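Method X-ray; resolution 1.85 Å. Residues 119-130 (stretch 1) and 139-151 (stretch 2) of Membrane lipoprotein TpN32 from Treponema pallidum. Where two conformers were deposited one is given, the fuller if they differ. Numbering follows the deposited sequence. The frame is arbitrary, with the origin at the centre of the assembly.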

# COMPACT_ATOMS: atom_id res chain seq x y z
N LEU A 119 -6.85 -10.04 7.53
CA LEU A 119 -7.86 -9.07 7.96
C LEU A 119 -9.20 -9.82 8.12
O LEU A 119 -9.90 -9.68 9.13
CB LEU A 119 -7.98 -7.96 6.90
CG LEU A 119 -9.04 -6.88 7.12
CD1 LEU A 119 -8.71 -5.68 6.20
CD2 LEU A 119 -10.47 -7.46 6.80
N LEU A 120 -9.57 -10.60 7.10
CA LEU A 120 -10.82 -11.39 7.13
C LEU A 120 -10.74 -12.44 8.25
O LEU A 120 -11.73 -12.74 8.89
CB LEU A 120 -11.03 -12.10 5.76
CG LEU A 120 -11.26 -11.09 4.61
CD1 LEU A 120 -11.39 -11.84 3.27
CD2 LEU A 120 -12.51 -10.31 4.86
N GLU A 121 -9.56 -12.99 8.48
CA GLU A 121 -9.42 -13.96 9.58
C GLU A 121 -9.73 -13.27 10.93
O GLU A 121 -10.48 -13.79 11.77
CB GLU A 121 -8.00 -14.53 9.57
CG GLU A 121 -7.66 -15.47 10.70
CD GLU A 121 -6.25 -16.06 10.56
OE1 GLU A 121 -5.30 -15.26 10.39
OE2 GLU A 121 -6.09 -17.31 10.62
N ALA A 122 -9.13 -12.09 11.14
CA ALA A 122 -9.33 -11.30 12.36
C ALA A 122 -10.81 -10.95 12.57
O ALA A 122 -11.28 -10.84 13.71
CB ALA A 122 -8.48 -10.00 12.28
N ALA A 123 -11.54 -10.75 11.46
CA ALA A 123 -12.97 -10.44 11.55
C ALA A 123 -13.85 -11.71 11.70
O ALA A 123 -15.08 -11.61 11.74
CB ALA A 123 -13.43 -9.62 10.30
N GLY A 124 -13.22 -12.88 11.75
CA GLY A 124 -13.95 -14.12 11.96
C GLY A 124 -14.51 -14.84 10.75
O GLY A 124 -15.23 -15.82 10.91
N PHE A 125 -14.14 -14.43 9.53
CA PHE A 125 -14.70 -15.08 8.33
C PHE A 125 -14.03 -16.40 7.95
O PHE A 125 -14.67 -17.29 7.40
CB PHE A 125 -14.56 -14.18 7.10
CG PHE A 125 -15.49 -13.01 7.07
CD1 PHE A 125 -16.80 -13.15 6.60
CD2 PHE A 125 -15.07 -11.75 7.46
CE1 PHE A 125 -17.65 -12.06 6.52
CE2 PHE A 125 -15.94 -10.64 7.38
CZ PHE A 125 -17.23 -10.82 6.91
N ILE A 126 -12.74 -16.50 8.20
CA ILE A 126 -11.98 -17.65 7.79
C ILE A 126 -10.83 -17.91 8.75
O ILE A 126 -10.55 -17.10 9.61
CB ILE A 126 -11.30 -17.40 6.38
CG1 ILE A 126 -10.35 -16.19 6.46
CG2 ILE A 126 -12.34 -17.15 5.32
CD1 ILE A 126 -9.52 -15.89 5.20
N ARG A 127 -10.19 -19.06 8.55
CA ARG A 127 -9.00 -19.44 9.30
C ARG A 127 -7.93 -19.86 8.32
O ARG A 127 -8.17 -20.70 7.44
CB ARG A 127 -9.26 -20.61 10.25
CG ARG A 127 -7.99 -20.99 11.01
CD ARG A 127 -8.15 -22.33 11.71
NE ARG A 127 -7.00 -22.60 12.54
CZ ARG A 127 -7.08 -22.89 13.83
NH1 ARG A 127 -8.29 -22.96 14.41
NH2 ARG A 127 -5.98 -23.08 14.55
N MET A 128 -6.76 -19.28 8.46
CA MET A 128 -5.63 -19.58 7.60
C MET A 128 -4.78 -20.74 8.17
O MET A 128 -4.67 -20.88 9.40
CB MET A 128 -4.73 -18.35 7.51
CG MET A 128 -5.42 -17.14 6.91
SD MET A 128 -5.92 -17.48 5.21
CE MET A 128 -4.34 -17.69 4.39
N ARG A 129 -4.22 -21.56 7.28
CA ARG A 129 -3.34 -22.68 7.65
C ARG A 129 -2.14 -22.09 8.43
O ARG A 129 -1.70 -20.95 8.18
CB ARG A 129 -2.86 -23.36 6.36
CG ARG A 129 -1.52 -24.10 6.45
CD ARG A 129 -1.11 -24.70 5.10
NE ARG A 129 -0.42 -23.77 4.19
CZ ARG A 129 0.91 -23.64 4.11
NH1 ARG A 129 1.71 -24.39 4.88
NH2 ARG A 129 1.46 -22.79 3.23
N ALA A 130 -1.59 -22.87 9.35
CA ALA A 130 -0.49 -22.43 10.23
C ALA A 130 0.86 -22.01 9.64
O ALA A 130 1.44 -21.00 10.05
CB ALA A 130 -0.25 -23.50 11.30
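Stretch 2 (139-151) EDVQQNVRNVVLQ

A beta bulge sets the fit of stretch 2 on stretch 1: the carbonyl O of Arg127 accepts hydrogen bonds from two successive amides, Gln142 N at 2.7 Å and Gln143 N at 3.1 Å, and the register shifts by one residue between Arg127 and Met128. Stretch 2 runs antiparallel to stretch 1, entering beside Arg129 and passing Phe125 on its way out. At the bulge Gln142 leaves extended geometry (phi/psi -87/-26°), whereas Gln143 is fully extended (-149/142°). Arg127 faces Gln143 as a hydrogen-bonded pair, CA to CA 4.9 Å, closed by Arg127 N to Gln143 O at 2.9 Å; their side chains share one face of the sheet, the two CB atoms 3.9 Å apart. Met128 and Val141 form the non-hydrogen-bonded pair, CA to CA 4.5 Å, and their side chains diverge at CB, yet the all-m rotamer of Met128 brings its SD back to 3.8 Å from Val141 CG2 and its CE to 3.6 Å from Asp140 CB.

At the entry of stretch 2, a 3-10 segment ends at Asp140, which holds Arg129 twice. The carbonyl O of Asp140 takes Arg129 N at 2.8 Å, and Asp140 OD1 lies at the edge of the guanidinium, accepting from Arg129 NE at 3.0 Å and Arg129 NH2 at 2.9 Å in a salt bridge. Just beyond Arg129, water 1 joins the stretches, accepting from Gln142 NE2 at 2.7 Å and, weakly, from Ala130 N at 3.2 Å.

Toward the other end, stretch 1 comes off its helix through a Schellman turn at Gly124, whose positive phi (87°) would jam a CB against the preceding carbonyl. Val145 CG1 packs 3.3 Å from Gly124 O. The next carbonyl, Phe125 O, accepts from Arg146 N at 3.2 Å, extending the backbone pairing past the strands. The CB of Phe125 points away from stretch 2, but its ring comes nearer: CD1 lies 3.7 Å from Val148 CG2 and CE1 3.4 Å from Arg146 NH1, both partners oblique to the ring. Asn144 ties the bend together within stretch 2, its OD1 accepting from Val148 N at 2.8 Å and its ND2 donating to Val148 O at 3.1 Å. Stretch 2 then resumes as a strand at Val149, and Leu150 points toward stretch 1, its CD2 3.6 Å from CD1 of the helical Leu120. In all, the contact buries 822 Å², both sides summed.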

# COMPACT_ATOMS: atom_id res chain seq x y z
N GLU A 139 -5.32 -20.38 -1.38
CA GLU A 139 -5.06 -21.83 -1.28
C GLU A 139 -4.67 -22.22 0.15
O GLU A 139 -4.75 -23.39 0.54
CB GLU A 139 -3.94 -22.25 -2.24
CG GLU A 139 -2.55 -22.09 -1.62
CD GLU A 139 -1.41 -22.11 -2.64
OE1 GLU A 139 -1.22 -23.16 -3.32
OE2 GLU A 139 -0.70 -21.08 -2.76
N ASP A 140 -4.23 -21.23 0.92
CA ASP A 140 -3.84 -21.44 2.31
C ASP A 140 -5.00 -21.31 3.31
O ASP A 140 -4.79 -21.37 4.51
CB ASP A 140 -2.73 -20.44 2.70
CG ASP A 140 -1.43 -20.68 1.94
OD1 ASP A 140 -0.97 -21.84 1.95
OD2 ASP A 140 -0.87 -19.73 1.33
N VAL A 141 -6.22 -21.11 2.82
CA VAL A 141 -7.34 -20.97 3.72
C VAL A 141 -7.72 -22.33 4.28
O VAL A 141 -8.13 -23.19 3.53
CB VAL A 141 -8.59 -20.38 3.01
CG1 VAL A 141 -9.79 -20.41 3.94
CG2 VAL A 141 -8.30 -18.94 2.60
N GLN A 142 -7.60 -22.52 5.58
CA GLN A 142 -7.93 -23.83 6.14
C GLN A 142 -9.40 -24.05 6.50
O GLN A 142 -9.89 -25.19 6.51
CB GLN A 142 -7.05 -24.11 7.35
CG GLN A 142 -7.42 -25.39 8.05
CD GLN A 142 -6.66 -25.56 9.33
OE1 GLN A 142 -7.26 -25.68 10.41
NE2 GLN A 142 -5.34 -25.56 9.23
N GLN A 143 -10.11 -22.98 6.80
CA GLN A 143 -11.52 -23.12 7.16
C GLN A 143 -12.31 -21.88 6.73
O GLN A 143 -11.81 -20.75 6.86
CB GLN A 143 -11.62 -23.27 8.67
CG GLN A 143 -12.97 -23.61 9.18
CD GLN A 143 -12.95 -23.66 10.70
OE1 GLN A 143 -11.90 -23.93 11.31
NE2 GLN A 143 -14.11 -23.42 11.32
N ASN A 144 -13.53 -22.10 6.26
CA ASN A 144 -14.37 -20.99 5.80
C ASN A 144 -15.61 -20.88 6.69
O ASN A 144 -16.66 -21.41 6.37
CB ASN A 144 -14.78 -21.22 4.36
CG ASN A 144 -15.08 -19.94 3.62
OD1 ASN A 144 -15.89 -19.14 4.07
ND2 ASN A 144 -14.43 -19.74 2.48
N VAL A 145 -15.47 -20.16 7.79
CA VAL A 145 -16.49 -19.98 8.84
C VAL A 145 -17.81 -19.30 8.45
O VAL A 145 -18.90 -19.77 8.85
CB VAL A 145 -15.83 -19.21 10.05
CG1 VAL A 145 -16.86 -18.67 11.03
CG2 VAL A 145 -14.91 -20.16 10.79
N ARG A 146 -17.73 -18.21 7.68
CA ARG A 146 -18.93 -17.50 7.27
C ARG A 146 -19.43 -17.92 5.89
O ARG A 146 -20.37 -17.32 5.36
CB ARG A 146 -18.68 -15.98 7.27
CG ARG A 146 -18.39 -15.36 8.64
CD ARG A 146 -19.59 -15.43 9.57
NE ARG A 146 -19.84 -14.11 10.15
CZ ARG A 146 -20.24 -13.06 9.44
NH1 ARG A 146 -20.43 -13.18 8.14
NH2 ARG A 146 -20.42 -11.89 10.03
N ASN A 147 -18.80 -18.95 5.31
CA ASN A 147 -19.17 -19.44 3.97
C ASN A 147 -19.12 -18.32 2.92
O ASN A 147 -20.13 -17.97 2.34
CB ASN A 147 -20.56 -20.00 4.02
CG ASN A 147 -20.66 -21.18 4.96
OD1 ASN A 147 -19.97 -22.19 4.77
ND2 ASN A 147 -21.51 -21.07 5.98
N VAL A 148 -17.92 -17.79 2.69
CA VAL A 148 -17.68 -16.67 1.76
C VAL A 148 -16.91 -17.07 0.50
O VAL A 148 -16.06 -17.96 0.52
CB VAL A 148 -16.87 -15.55 2.50
CG1 VAL A 148 -16.12 -14.65 1.48
CG2 VAL A 148 -17.82 -14.72 3.37
N VAL A 149 -17.20 -16.39 -0.60
CA VAL A 149 -16.51 -16.67 -1.86
C VAL A 149 -15.46 -15.56 -1.97
O VAL A 149 -15.84 -14.39 -2.00
CB VAL A 149 -17.49 -16.53 -3.10
CG1 VAL A 149 -16.73 -16.64 -4.38
CG2 VAL A 149 -18.60 -17.54 -3.02
N LEU A 150 -14.18 -15.91 -2.06
CA LEU A 150 -13.09 -14.93 -2.15
C LEU A 150 -12.62 -14.74 -3.59
O LEU A 150 -12.16 -15.70 -4.20
CB LEU A 150 -11.88 -15.41 -1.33
CG LEU A 150 -12.17 -15.62 0.16
CD1 LEU A 150 -10.98 -16.30 0.83
CD2 LEU A 150 -12.40 -14.31 0.82
N GLN A 151 -12.73 -13.54 -4.14
CA GLN A 151 -12.28 -13.34 -5.52
C GLN A 151 -11.03 -12.51 -5.58
O GLN A 151 -11.01 -11.40 -5.10
CB GLN A 151 -13.32 -12.61 -6.36
CG GLN A 151 -14.69 -13.19 -6.31
CD GLN A 151 -15.47 -12.91 -7.59
OE1 GLN A 151 -15.43 -11.78 -8.15
NE2 GLN A 151 -16.19 -13.93 -8.08
O HOH W 1 -3.59 -24.61 11.11